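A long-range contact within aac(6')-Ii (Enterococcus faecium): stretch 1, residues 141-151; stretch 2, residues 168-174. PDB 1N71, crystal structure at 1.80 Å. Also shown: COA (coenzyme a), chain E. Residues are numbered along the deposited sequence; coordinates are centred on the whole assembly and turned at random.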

# COMPACT_ATOMS: atom_id res chain seq x y z
N GLU A 141 18.66 -15.75 0.52
CA GLU A 141 17.42 -16.45 0.22
C GLU A 141 16.20 -15.60 0.60
O GLU A 141 15.31 -16.07 1.31
CB GLU A 141 17.36 -17.79 0.96
CG GLU A 141 18.16 -18.89 0.28
CD GLU A 141 17.64 -20.27 0.65
OE1 GLU A 141 17.71 -20.64 1.84
OE2 GLU A 141 17.15 -20.98 -0.26
N HIS A 142 16.18 -14.36 0.13
CA HIS A 142 15.07 -13.47 0.40
C HIS A 142 13.89 -13.95 -0.45
O HIS A 142 14.07 -14.32 -1.61
CB HIS A 142 15.42 -12.04 0.01
CG HIS A 142 14.36 -11.05 0.37
ND1 HIS A 142 14.39 -10.31 1.54
CD2 HIS A 142 13.21 -10.72 -0.25
CE1 HIS A 142 13.30 -9.58 1.62
NE2 HIS A 142 12.57 -9.80 0.55
N PRO A 143 12.68 -13.94 0.11
CA PRO A 143 11.50 -14.41 -0.63
C PRO A 143 11.08 -13.63 -1.88
O PRO A 143 10.17 -14.07 -2.58
CB PRO A 143 10.41 -14.43 0.43
CG PRO A 143 10.80 -13.30 1.32
CD PRO A 143 12.30 -13.48 1.46
N TYR A 144 11.71 -12.49 -2.17
CA TYR A 144 11.31 -11.76 -3.36
C TYR A 144 11.50 -12.65 -4.58
O TYR A 144 10.71 -12.61 -5.52
CB TYR A 144 12.12 -10.46 -3.55
CG TYR A 144 13.46 -10.64 -4.24
CD1 TYR A 144 14.62 -10.94 -3.52
CD2 TYR A 144 13.57 -10.51 -5.63
CE1 TYR A 144 15.85 -11.11 -4.16
CE2 TYR A 144 14.80 -10.68 -6.28
CZ TYR A 144 15.93 -10.98 -5.53
OH TYR A 144 17.15 -11.17 -6.16
N GLU A 145 12.56 -13.45 -4.56
CA GLU A 145 12.88 -14.35 -5.66
C GLU A 145 11.81 -15.42 -5.82
O GLU A 145 11.59 -15.93 -6.92
CB GLU A 145 14.25 -14.98 -5.42
CG GLU A 145 14.75 -15.85 -6.55
CD GLU A 145 16.27 -15.99 -6.54
OE1 GLU A 145 16.84 -16.12 -5.44
OE2 GLU A 145 16.88 -15.96 -7.63
N PHE A 146 11.15 -15.77 -4.72
CA PHE A 146 10.07 -16.75 -4.76
C PHE A 146 8.98 -16.18 -5.65
O PHE A 146 8.45 -16.85 -6.54
CB PHE A 146 9.52 -16.99 -3.35
CG PHE A 146 8.14 -17.60 -3.33
CD1 PHE A 146 7.94 -18.93 -3.70
CD2 PHE A 146 7.04 -16.83 -2.95
CE1 PHE A 146 6.66 -19.48 -3.69
CE2 PHE A 146 5.76 -17.37 -2.94
CZ PHE A 146 5.57 -18.70 -3.31
N TYR A 147 8.64 -14.91 -5.42
CA TYR A 147 7.60 -14.26 -6.20
C TYR A 147 8.03 -14.07 -7.65
O TYR A 147 7.23 -14.26 -8.57
CB TYR A 147 7.23 -12.93 -5.56
CG TYR A 147 6.54 -13.10 -4.22
CD1 TYR A 147 5.25 -13.62 -4.13
CD2 TYR A 147 7.20 -12.75 -3.04
CE1 TYR A 147 4.63 -13.81 -2.91
CE2 TYR A 147 6.58 -12.93 -1.80
CZ TYR A 147 5.30 -13.46 -1.74
OH TYR A 147 4.69 -13.62 -0.53
N GLU A 148 9.30 -13.71 -7.87
CA GLU A 148 9.78 -13.54 -9.23
C GLU A 148 9.54 -14.81 -10.04
O GLU A 148 9.10 -14.75 -11.18
CB GLU A 148 11.27 -13.22 -9.26
CG GLU A 148 11.64 -11.87 -8.70
CD GLU A 148 12.95 -11.36 -9.25
OE1 GLU A 148 13.90 -12.17 -9.37
OE2 GLU A 148 13.04 -10.15 -9.57
N LYS A 149 9.83 -15.96 -9.43
CA LYS A 149 9.65 -17.22 -10.12
C LYS A 149 8.19 -17.51 -10.43
O LYS A 149 7.88 -18.34 -11.29
CB LYS A 149 10.28 -18.36 -9.31
CG LYS A 149 11.80 -18.26 -9.26
CD LYS A 149 12.44 -19.50 -8.66
CE LYS A 149 13.96 -19.41 -8.72
NZ LYS A 149 14.59 -20.64 -8.17
N LEU A 150 7.28 -16.83 -9.74
CA LEU A 150 5.85 -17.01 -9.99
C LEU A 150 5.32 -15.95 -10.94
O LEU A 150 4.11 -15.82 -11.12
CB LEU A 150 5.06 -16.99 -8.68
CG LEU A 150 5.38 -18.16 -7.75
CD1 LEU A 150 4.47 -18.14 -6.55
CD2 LEU A 150 5.22 -19.47 -8.52
N GLY A 151 6.22 -15.19 -11.55
CA GLY A 151 5.80 -14.19 -12.51
C GLY A 151 5.64 -12.77 -12.00
O GLY A 151 5.23 -11.89 -12.76
N ASP A 168 10.96 -1.51 1.82
CA ASP A 168 9.91 -2.46 1.52
C ASP A 168 10.07 -2.57 0.01
O ASP A 168 10.39 -1.58 -0.66
CB ASP A 168 8.51 -1.91 1.87
CG ASP A 168 7.43 -2.99 1.81
OD1 ASP A 168 7.79 -4.19 1.81
OD2 ASP A 168 6.23 -2.65 1.77
N ILE A 169 9.90 -3.77 -0.53
CA ILE A 169 10.03 -3.99 -1.96
C ILE A 169 8.65 -4.31 -2.51
O ILE A 169 8.02 -5.27 -2.06
CB ILE A 169 10.98 -5.18 -2.24
CG1 ILE A 169 12.36 -4.89 -1.64
CG2 ILE A 169 11.07 -5.42 -3.74
CD1 ILE A 169 13.31 -6.10 -1.64
N TRP A 170 8.17 -3.51 -3.46
CA TRP A 170 6.86 -3.72 -4.06
C TRP A 170 6.94 -4.56 -5.32
O TRP A 170 7.70 -4.24 -6.24
CB TRP A 170 6.20 -2.37 -4.41
CG TRP A 170 5.57 -1.65 -3.27
CD1 TRP A 170 4.61 -2.13 -2.42
CD2 TRP A 170 5.80 -0.29 -2.89
NE1 TRP A 170 4.22 -1.14 -1.54
CE2 TRP A 170 4.94 -0.00 -1.81
CE3 TRP A 170 6.65 0.72 -3.36
CZ2 TRP A 170 4.90 1.25 -1.19
CZ3 TRP A 170 6.61 1.97 -2.74
CH2 TRP A 170 5.73 2.22 -1.67
N MET A 171 6.16 -5.63 -5.37
CA MET A 171 6.13 -6.52 -6.52
C MET A 171 4.70 -6.66 -7.03
O MET A 171 3.74 -6.56 -6.26
CB MET A 171 6.69 -7.89 -6.13
CG MET A 171 8.09 -7.81 -5.53
SD MET A 171 8.82 -9.42 -5.29
CE MET A 171 9.03 -9.95 -6.99
N ALA A 172 4.55 -6.90 -8.32
CA ALA A 172 3.21 -7.02 -8.88
C ALA A 172 3.17 -7.93 -10.09
O ALA A 172 4.19 -8.18 -10.74
CB ALA A 172 2.69 -5.63 -9.25
N LYS A 173 1.98 -8.42 -10.38
CA LYS A 173 1.75 -9.29 -11.51
C LYS A 173 0.34 -9.06 -12.01
O LYS A 173 -0.59 -8.90 -11.22
CB LYS A 173 1.92 -10.76 -11.09
CG LYS A 173 1.65 -11.77 -12.20
CD LYS A 173 1.76 -13.21 -11.69
CE LYS A 173 1.50 -14.22 -12.79
NZ LYS A 173 1.54 -15.63 -12.27
N THR A 174 0.18 -8.98 -13.33
CA THR A 174 -1.14 -8.83 -13.91
C THR A 174 -1.47 -10.29 -14.21
O THR A 174 -0.73 -10.97 -14.92
CB THR A 174 -1.09 -7.94 -15.15
OG1 THR A 174 -1.00 -6.57 -14.73
CG2 THR A 174 -2.33 -8.12 -16.00
N1A COA E . 14.49 -17.38 -1.82
C2A COA E . 14.66 -17.79 -3.09
N3A COA E . 13.92 -18.68 -3.79
C4A COA E . 12.88 -19.16 -3.03
C5A COA E . 12.58 -18.84 -1.72
C6A COA E . 13.44 -17.88 -1.10
N6A COA E . 13.26 -17.48 0.16
N7A COA E . 11.46 -19.53 -1.29
C8A COA E . 11.12 -20.25 -2.32
N9A COA E . 11.94 -20.08 -3.41
C1B COA E . 11.86 -20.74 -4.73
C2B COA E . 12.12 -22.25 -4.67
O2B COA E . 13.52 -22.49 -4.77
C3B COA E . 11.42 -22.83 -5.89
O3B COA E . 12.24 -22.56 -7.04
P3B COA E . 12.65 -23.74 -8.06
O7A COA E . 13.37 -24.72 -7.21
O8A COA E . 13.51 -23.05 -9.06
O9A COA E . 11.36 -24.22 -8.61
C4B COA E . 10.17 -21.93 -5.98
O4B COA E . 10.56 -20.72 -5.32
C5B COA E . 8.90 -22.53 -5.36
O5B COA E . 9.02 -22.59 -3.94
P1A COA E . 7.88 -23.26 -3.01
O1A COA E . 8.36 -24.58 -2.56
O2A COA E . 6.57 -23.14 -3.69
O3A COA E . 7.89 -22.25 -1.77
P2A COA E . 7.43 -22.53 -0.25
O4A COA E . 8.64 -22.80 0.57
O5A COA E . 6.30 -23.49 -0.23
O6A COA E . 6.86 -21.09 0.16
CBP COA E . 7.49 -18.92 1.07
CCP COA E . 7.62 -19.90 -0.09
CDP COA E . 8.40 -17.72 0.78
CEP COA E . 6.01 -18.45 1.17
CAP COA E . 7.94 -19.67 2.40
OAP COA E . 9.31 -20.07 2.35
C9P COA E . 7.61 -18.88 3.68
O9P COA E . 6.63 -19.18 4.36
N8P COA E . 8.44 -17.87 3.98
C7P COA E . 8.31 -16.99 5.13
C6P COA E . 7.21 -15.94 4.97
C5P COA E . 7.62 -14.75 4.13
O5P COA E . 8.67 -14.14 4.37
N4P COA E . 6.79 -14.42 3.13
C3P COA E . 6.99 -13.31 2.19
C2P COA E . 5.78 -12.38 2.15
S1P COA E . 6.23 -10.64 2.20
O HOH W 1 4.85 -9.19 -13.29

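The one direct hydrogen bond between these two stretches is made by a lysine side chain at full stretch. All four chi angles of Lys-173 are t, within a few degrees of 180°, and the extended chain carries NZ to 2.8 Å from Leu-150 O, to which it donates. The acceptor is a backbone carbonyl in the turn that follows the helical residues; within this stretch no backbone NH bonds to it. The lysine also passes close to Gly-151: its CG is 3.6 Å from Gly-151 O. Gly-151 has phi/psi of 96°/3°, and an ideal CB built there would press against the carbonyl O of Leu-150 and lie 3.0 Å from Lys-173 CE. The first conflict alone calls for glycine; the second shows how closely the lysine chain passes.

Separately, water 1 links the two backbones. It donates to Gly-151 O and to Ala-172 O, with its oxygen 2.8 Å from each. Those oxygens, Gly-151 O and Ala-172 O, are 4.4 Å apart; both are acceptors, and the water supplies the protons that neither can offer the other.

The rest of the contact is mainly apolar and centres on Met-171, which has 87 Å² covered by the other stretch, the largest share of any residue here. Its CB points toward the helix, and its m, t, p rotamer sets CE 3.5 Å from Tyr-144 O, 3.8 Å from Tyr-147 CB and 3.7 Å from Glu-148 CG. Its SD is 3.9 Å from Tyr-144 CB. Both tyrosines direct CB toward the strand while the ends of their side chains lead away, so the methionine packs near the bases of these side chains. The sulfur-aromatic approach is oblique: Met-171 SD lies 5.4 Å from the centroid of the Tyr-147 ring, 61° off its normal.

Ile-169 makes a looser contact, its CD1 approaching His-142 NE2 obliquely at 4.4 Å. Ile-169, Met-171 and Lys-173 all point CB toward the first stretch, whereas Ala-172 points away, as expected from strand alternation. The helix and strand axes run nearly parallel, at 14°, with a closest approach of 9.6 Å. The CA atoms of Tyr-147 and Met-171 are 7.9 Å apart, but those of Gly-151 and Lys-173 only 6.4 Å. Side chains therefore fill the gap along the helix, while beyond it the backbones come close enough for a single water to span them.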